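Hsp70/Hsp90 co-chaperone CNS1 (Saccharomyces cerevisiae, PDB 6HFM) binds the molecular chaperones Hsp90 and Hsp70 as a co-chaperone, stimulates the ATPase activity of the Hsp70 SSA1, and links Hsp90 to translation elongation. Local coordinates at residues 13-26 and 125-137. Sequence-based numbering, arbitrary orientation. Where two conformers were deposited one is given.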
loop_
_atom_site.group_PDB
_atom_site.type_symbol
_atom_site.label_atom_id
_atom_site.label_comp_id
_atom_site.label_asym_id
_atom_site.label_seq_id
_atom_site.Cartn_x
_atom_site.Cartn_y
_atom_site.Cartn_z
ATOM N N MET A 13 1.924 0.634 17.176
ATOM C CA MET A 13 1.029 0.839 16.033
ATOM C C MET A 13 -0.198 1.690 16.389
ATOM O O MET A 13 -0.628 2.494 15.563
ATOM C CB MET A 13 0.638 -0.500 15.403
ATOM C CG MET A 13 1.789 -1.153 14.639
ATOM S SD MET A 13 1.398 -2.771 13.942
ATOM C CE MET A 13 0.247 -2.319 12.647
ATOM N N THR A 14 -0.737 1.548 17.607
ATOM C CA THR A 14 -1.854 2.383 18.054
ATOM C C THR A 14 -1.409 3.843 18.219
ATOM O O THR A 14 -2.161 4.763 17.905
ATOM C CB THR A 14 -2.480 1.853 19.364
ATOM O OG1 THR A 14 -2.802 0.463 19.214
ATOM C CG2 THR A 14 -3.752 2.618 19.711
ATOM N N LEU A 15 -0.179 4.053 18.697
ATOM C CA LEU A 15 0.381 5.411 18.785
ATOM C C LEU A 15 0.426 6.076 17.411
ATOM O O LEU A 15 0.136 7.262 17.276
ATOM C CB LEU A 15 1.793 5.385 19.380
ATOM C CG LEU A 15 2.507 6.737 19.496
ATOM C CD1 LEU A 15 1.842 7.615 20.547
ATOM C CD2 LEU A 15 3.977 6.527 19.814
ATOM N N ARG A 16 0.779 5.286 16.398
ATOM C CA ARG A 16 0.828 5.736 15.004
ATOM C C ARG A 16 -0.555 5.850 14.320
ATOM O O ARG A 16 -0.622 6.162 13.128
ATOM C CB ARG A 16 1.718 4.780 14.200
ATOM C CG ARG A 16 3.208 4.859 14.520
ATOM C CD ARG A 16 3.930 3.669 13.921
ATOM N NE ARG A 16 5.388 3.781 13.906
ATOM C CZ ARG A 16 6.192 3.595 14.951
ATOM N NH1 ARG A 16 5.704 3.355 16.168
ATOM N NH2 ARG A 16 7.514 3.701 14.781
ATOM N N ASN A 17 -1.634 5.577 15.063
ATOM C CA ASN A 17 -3.019 5.666 14.582
ATOM C C ASN A 17 -3.284 4.796 13.345
ATOM O O ASN A 17 -4.070 5.167 12.477
ATOM C CB ASN A 17 -3.396 7.130 14.314
ATOM C CG ASN A 17 -4.899 7.341 14.218
ATOM O OD1 ASN A 17 -5.674 6.675 14.903
ATOM N ND2 ASN A 17 -5.314 8.261 13.354
ATOM N N ILE A 18 -2.648 3.625 13.292
ATOM C CA ILE A 18 -2.762 2.737 12.123
ATOM C C ILE A 18 -4.059 1.925 12.202
ATOM O O ILE A 18 -4.339 1.260 13.208
ATOM C CB ILE A 18 -1.543 1.792 11.989
ATOM C CG1 ILE A 18 -0.294 2.603 11.645
ATOM C CG2 ILE A 18 -1.769 0.734 10.902
ATOM C CD1 ILE A 18 1.009 1.863 11.845
ATOM N N THR A 19 -4.845 1.999 11.136
ATOM C CA THR A 19 -6.022 1.155 10.955
ATOM C C THR A 19 -5.590 -0.090 10.173
ATOM O O THR A 19 -4.933 0.039 9.147
ATOM C CB THR A 19 -7.095 1.917 10.148
ATOM O OG1 THR A 19 -7.387 3.163 10.792
ATOM C CG2 THR A 19 -8.376 1.105 10.011
ATOM N N ASN A 20 -5.943 -1.281 10.663
ATOM C CA ASN A 20 -5.689 -2.528 9.921
ATOM C C ASN A 20 -7.004 -3.218 9.581
ATOM O O ASN A 20 -7.847 -3.429 10.455
ATOM C CB ASN A 20 -4.792 -3.497 10.701
ATOM C CG ASN A 20 -4.444 -4.742 9.897
ATOM O OD1 ASN A 20 -4.089 -4.654 8.715
ATOM N ND2 ASN A 20 -4.553 -5.909 10.526
ATOM N N ILE A 21 -7.155 -3.577 8.306
ATOM C CA ILE A 21 -8.333 -4.292 7.823
ATOM C C ILE A 21 -7.909 -5.704 7.418
ATOM O O ILE A 21 -7.051 -5.868 6.553
ATOM C CB ILE A 21 -8.963 -3.578 6.601
ATOM C CG1 ILE A 21 -9.440 -2.154 6.962
ATOM C CG2 ILE A 21 -10.118 -4.392 6.014
ATOM C CD1 ILE A 21 -10.477 -2.064 8.058
ATOM N N LYS A 22 -8.526 -6.716 8.028
ATOM C CA LYS A 22 -8.275 -8.104 7.641
ATOM C C LYS A 22 -9.203 -8.508 6.496
ATOM O O LYS A 22 -10.390 -8.140 6.487
ATOM C CB LYS A 22 -8.416 -9.036 8.843
ATOM C CG LYS A 22 -7.296 -8.815 9.848
ATOM C CD LYS A 22 -7.477 -9.612 11.121
ATOM C CE LYS A 22 -6.386 -9.246 12.112
ATOM N NZ LYS A 22 -6.401 -10.122 13.306
ATOM N N THR A 23 -8.646 -9.230 5.522
ATOM C CA THR A 23 -9.394 -9.699 4.351
ATOM C C THR A 23 -9.531 -11.216 4.407
ATOM O O THR A 23 -8.767 -11.895 5.101
ATOM C CB THR A 23 -8.753 -9.240 3.015
ATOM O OG1 THR A 23 -7.498 -9.893 2.797
ATOM C CG2 THR A 23 -8.564 -7.727 2.999
ATOM N N HIS A 24 -10.529 -11.745 3.702
ATOM C CA HIS A 24 -10.810 -13.187 3.781
ATOM C C HIS A 24 -9.798 -14.032 3.011
ATOM O O HIS A 24 -9.467 -15.140 3.450
ATOM C CB HIS A 24 -12.268 -13.537 3.404
ATOM C CG HIS A 24 -12.687 -13.143 2.020
ATOM N ND1 HIS A 24 -12.266 -13.806 0.887
ATOM C CD2 HIS A 24 -13.557 -12.193 1.595
ATOM C CE1 HIS A 24 -12.826 -13.257 -0.178
ATOM N NE2 HIS A 24 -13.616 -12.277 0.225
ATOM N N SER A 25 -9.283 -13.504 1.901
ATOM C CA SER A 25 -8.406 -14.268 1.014
ATOM C C SER A 25 -7.133 -13.495 0.649
ATOM O O SER A 25 -6.903 -13.192 -0.524
ATOM C CB SER A 25 -9.188 -14.671 -0.235
ATOM O OG SER A 25 -10.302 -15.470 0.131
ATOM N N PRO A 26 -6.292 -13.193 1.658
ATOM C CA PRO A 26 -5.016 -12.535 1.370
ATOM C C PRO A 26 -4.120 -13.435 0.520
ATOM O O PRO A 26 -4.194 -14.665 0.632
ATOM C CB PRO A 26 -4.419 -12.304 2.763
ATOM C CG PRO A 26 -5.020 -13.364 3.614
ATOM C CD PRO A 26 -6.418 -13.514 3.094
ATOM N N LEU A 125 -0.663 6.872 6.876
ATOM C CA LEU A 125 -1.356 5.963 7.800
ATOM C C LEU A 125 -1.759 6.630 9.124
ATOM O O LEU A 125 -2.681 6.148 9.782
ATOM C CB LEU A 125 -0.503 4.715 8.085
ATOM C CG LEU A 125 -0.096 3.813 6.904
ATOM C CD1 LEU A 125 0.781 2.664 7.382
ATOM C CD2 LEU A 125 -1.294 3.278 6.147
ATOM N N LYS A 126 -1.087 7.725 9.504
ATOM C CA LYS A 126 -1.359 8.402 10.788
ATOM C C LYS A 126 -2.605 9.298 10.787
ATOM O O LYS A 126 -3.220 9.497 11.844
ATOM C CB LYS A 126 -0.134 9.213 11.251
ATOM C CG LYS A 126 -0.277 9.798 12.656
ATOM C CD LYS A 126 1.046 10.291 13.222
ATOM C CE LYS A 126 0.867 10.874 14.618
ATOM N NZ LYS A 126 0.502 9.842 15.632
ATOM N N LYS A 127 -2.969 9.844 9.631
ATOM C CA LYS A 127 -4.094 10.796 9.553
ATOM C C LYS A 127 -5.410 10.160 10.004
ATOM O O LYS A 127 -5.710 9.024 9.634
ATOM C CB LYS A 127 -4.256 11.321 8.127
ATOM C CG LYS A 127 -3.130 12.219 7.659
ATOM C CD LYS A 127 -3.393 12.762 6.263
ATOM C CE LYS A 127 -2.162 13.448 5.692
ATOM N NZ LYS A 127 -2.318 13.741 4.241
ATOM N N GLU A 128 -6.181 10.887 10.814
ATOM C CA GLU A 128 -7.494 10.406 11.255
ATOM C C GLU A 128 -8.478 10.451 10.086
ATOM O O GLU A 128 -9.272 9.531 9.911
ATOM C CB GLU A 128 -8.008 11.222 12.453
ATOM C CG GLU A 128 -9.349 10.773 13.042
ATOM C CD GLU A 128 -9.373 9.330 13.538
ATOM O OE1 GLU A 128 -8.308 8.775 13.888
ATOM O OE2 GLU A 128 -10.477 8.748 13.590
ATOM N N SER A 129 -8.415 11.528 9.307
ATOM C CA SER A 129 -9.167 11.660 8.059
ATOM C C SER A 129 -8.272 12.332 7.022
ATOM O O SER A 129 -7.696 13.383 7.326
ATOM C CB SER A 129 -10.424 12.500 8.276
ATOM O OG SER A 129 -11.436 11.729 8.896
ATOM N N PRO A 130 -8.123 11.771 5.820
ATOM C CA PRO A 130 -8.705 10.486 5.381
ATOM C C PRO A 130 -8.044 9.265 6.029
ATOM O O PRO A 130 -6.823 9.251 6.222
ATOM C CB PRO A 130 -8.450 10.476 3.875
ATOM C CG PRO A 130 -7.326 11.426 3.665
ATOM C CD PRO A 130 -7.381 12.446 4.746
ATOM N N ASP A 131 -8.864 8.262 6.340
ATOM C CA ASP A 131 -8.429 7.055 7.044
ATOM C C ASP A 131 -7.984 6.023 6.005
ATOM O O ASP A 131 -8.820 5.420 5.332
ATOM C CB ASP A 131 -9.584 6.520 7.909
ATOM C CG ASP A 131 -9.149 5.454 8.918
ATOM O OD1 ASP A 131 -7.969 5.037 8.932
ATOM O OD2 ASP A 131 -10.019 5.030 9.717
ATOM N N VAL A 132 -6.667 5.841 5.881
ATOM C CA VAL A 132 -6.060 4.951 4.882
ATOM C C VAL A 132 -5.448 3.751 5.622
ATOM O O VAL A 132 -4.409 3.910 6.277
ATOM C CB VAL A 132 -4.973 5.690 4.070
ATOM C CG1 VAL A 132 -4.271 4.757 3.090
ATOM C CG2 VAL A 132 -5.585 6.873 3.324
ATOM N N PRO A 133 -6.072 2.552 5.522
ATOM C CA PRO A 133 -5.574 1.408 6.299
ATOM C C PRO A 133 -4.463 0.569 5.671
ATOM O O PRO A 133 -4.252 0.590 4.452
ATOM C CB PRO A 133 -6.825 0.516 6.468
ATOM C CG PRO A 133 -7.967 1.286 5.922
ATOM C CD PRO A 133 -7.398 2.254 4.946
ATOM N N LEU A 134 -3.783 -0.191 6.528
ATOM C CA LEU A 134 -3.113 -1.413 6.113
ATOM C C LEU A 134 -4.179 -2.479 5.840
ATOM O O LEU A 134 -5.264 -2.467 6.438
ATOM C CB LEU A 134 -2.147 -1.916 7.192
ATOM C CG LEU A 134 -0.933 -1.050 7.545
ATOM C CD1 LEU A 134 -0.155 -1.705 8.676
ATOM C CD2 LEU A 134 -0.043 -0.835 6.337
ATOM N N PHE A 135 -3.855 -3.386 4.918
ATOM C CA PHE A 135 -4.673 -4.556 4.631
ATOM C C PHE A 135 -3.832 -5.785 4.959
ATOM O O PHE A 135 -2.768 -5.978 4.375
ATOM C CB PHE A 135 -5.161 -4.532 3.176
ATOM C CG PHE A 135 -6.253 -3.523 2.939
ATOM C CD1 PHE A 135 -7.591 -3.888 3.039
ATOM C CD2 PHE A 135 -5.948 -2.193 2.680
ATOM C CE1 PHE A 135 -8.601 -2.951 2.859
ATOM C CE2 PHE A 135 -6.951 -1.255 2.506
ATOM C CZ PHE A 135 -8.281 -1.633 2.597
ATOM N N ASP A 136 -4.286 -6.578 5.937
ATOM C CA ASP A 136 -3.551 -7.761 6.403
ATOM C C ASP A 136 -2.123 -7.396 6.844
ATOM O O ASP A 136 -1.161 -8.104 6.543
ATOM C CB ASP A 136 -3.561 -8.834 5.305
ATOM C CG ASP A 136 -4.962 -9.127 4.812
ATOM O OD1 ASP A 136 -5.773 -9.631 5.621
ATOM O OD2 ASP A 136 -5.255 -8.848 3.627
ATOM N N ASN A 137 -2.017 -6.272 7.557
ATOM C CA ASN A 137 -0.745 -5.742 8.073
ATOM C C ASN A 137 0.299 -5.482 6.986
ATOM O O ASN A 137 1.500 -5.627 7.210
ATOM C CB ASN A 137 -0.186 -6.633 9.209
ATOM C CG ASN A 137 -0.766 -6.291 10.575
ATOM O OD1 ASN A 137 -1.187 -5.157 10.839
ATOM N ND2 ASN A 137 -0.769 -7.274 11.459
HETATM O O HOH W 1 -4.105 3.847 9.074
#
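The carboxylate of D136 grips T23 with both oxygens: OD2 takes the T23 OG1 hydroxyl on its syn lone pair at 2.6 Å, and OD1 accepts the T23 backbone N-H at 2.9 Å, almost straight at 171°. T23 holds OG1 between its backbone N and carbonyl carbon (chi1 68°), which turns the hydroxyl to the acid and its CG2 to the edge of the F135 ring. An alanine in place of D136 would probably leave both T23 donors without their acceptor and let the chain beyond the strand drift. Before this clamp in the chain, 20-21 and 134-135 form a two-stranded parallel ladder, I21 N bonding to L134 O and I21 O receiving D136 N. The N20 side chain extends it: OD1 accepts N137 N at 2.9 Å, and the side-chain amides of N20 and N137 lie nearly parallel, their planes 12° apart. I21 packs on P133 and F135 on one face; on the face of N20 and L134, I18 CG2 meets L134 CD1 at 3.7 Å. T19 OG1 donates to D131 OD1 (2.7 Å), and a water joins T19 N to the carbonyls of L125 and V132. N17, the positive-phi residue of the Schellman motif ending helix 4-15, uses ND2 to bridge K126 O (2.9 Å) and E128 OE1 (3.1 Å). N17 and L125 also belong to the magnesium site, with D131 close by. Polar clamps at T23 and N17 thus fasten 13-26 to 125-137 within the C-terminal wheel-domain region of Cns1.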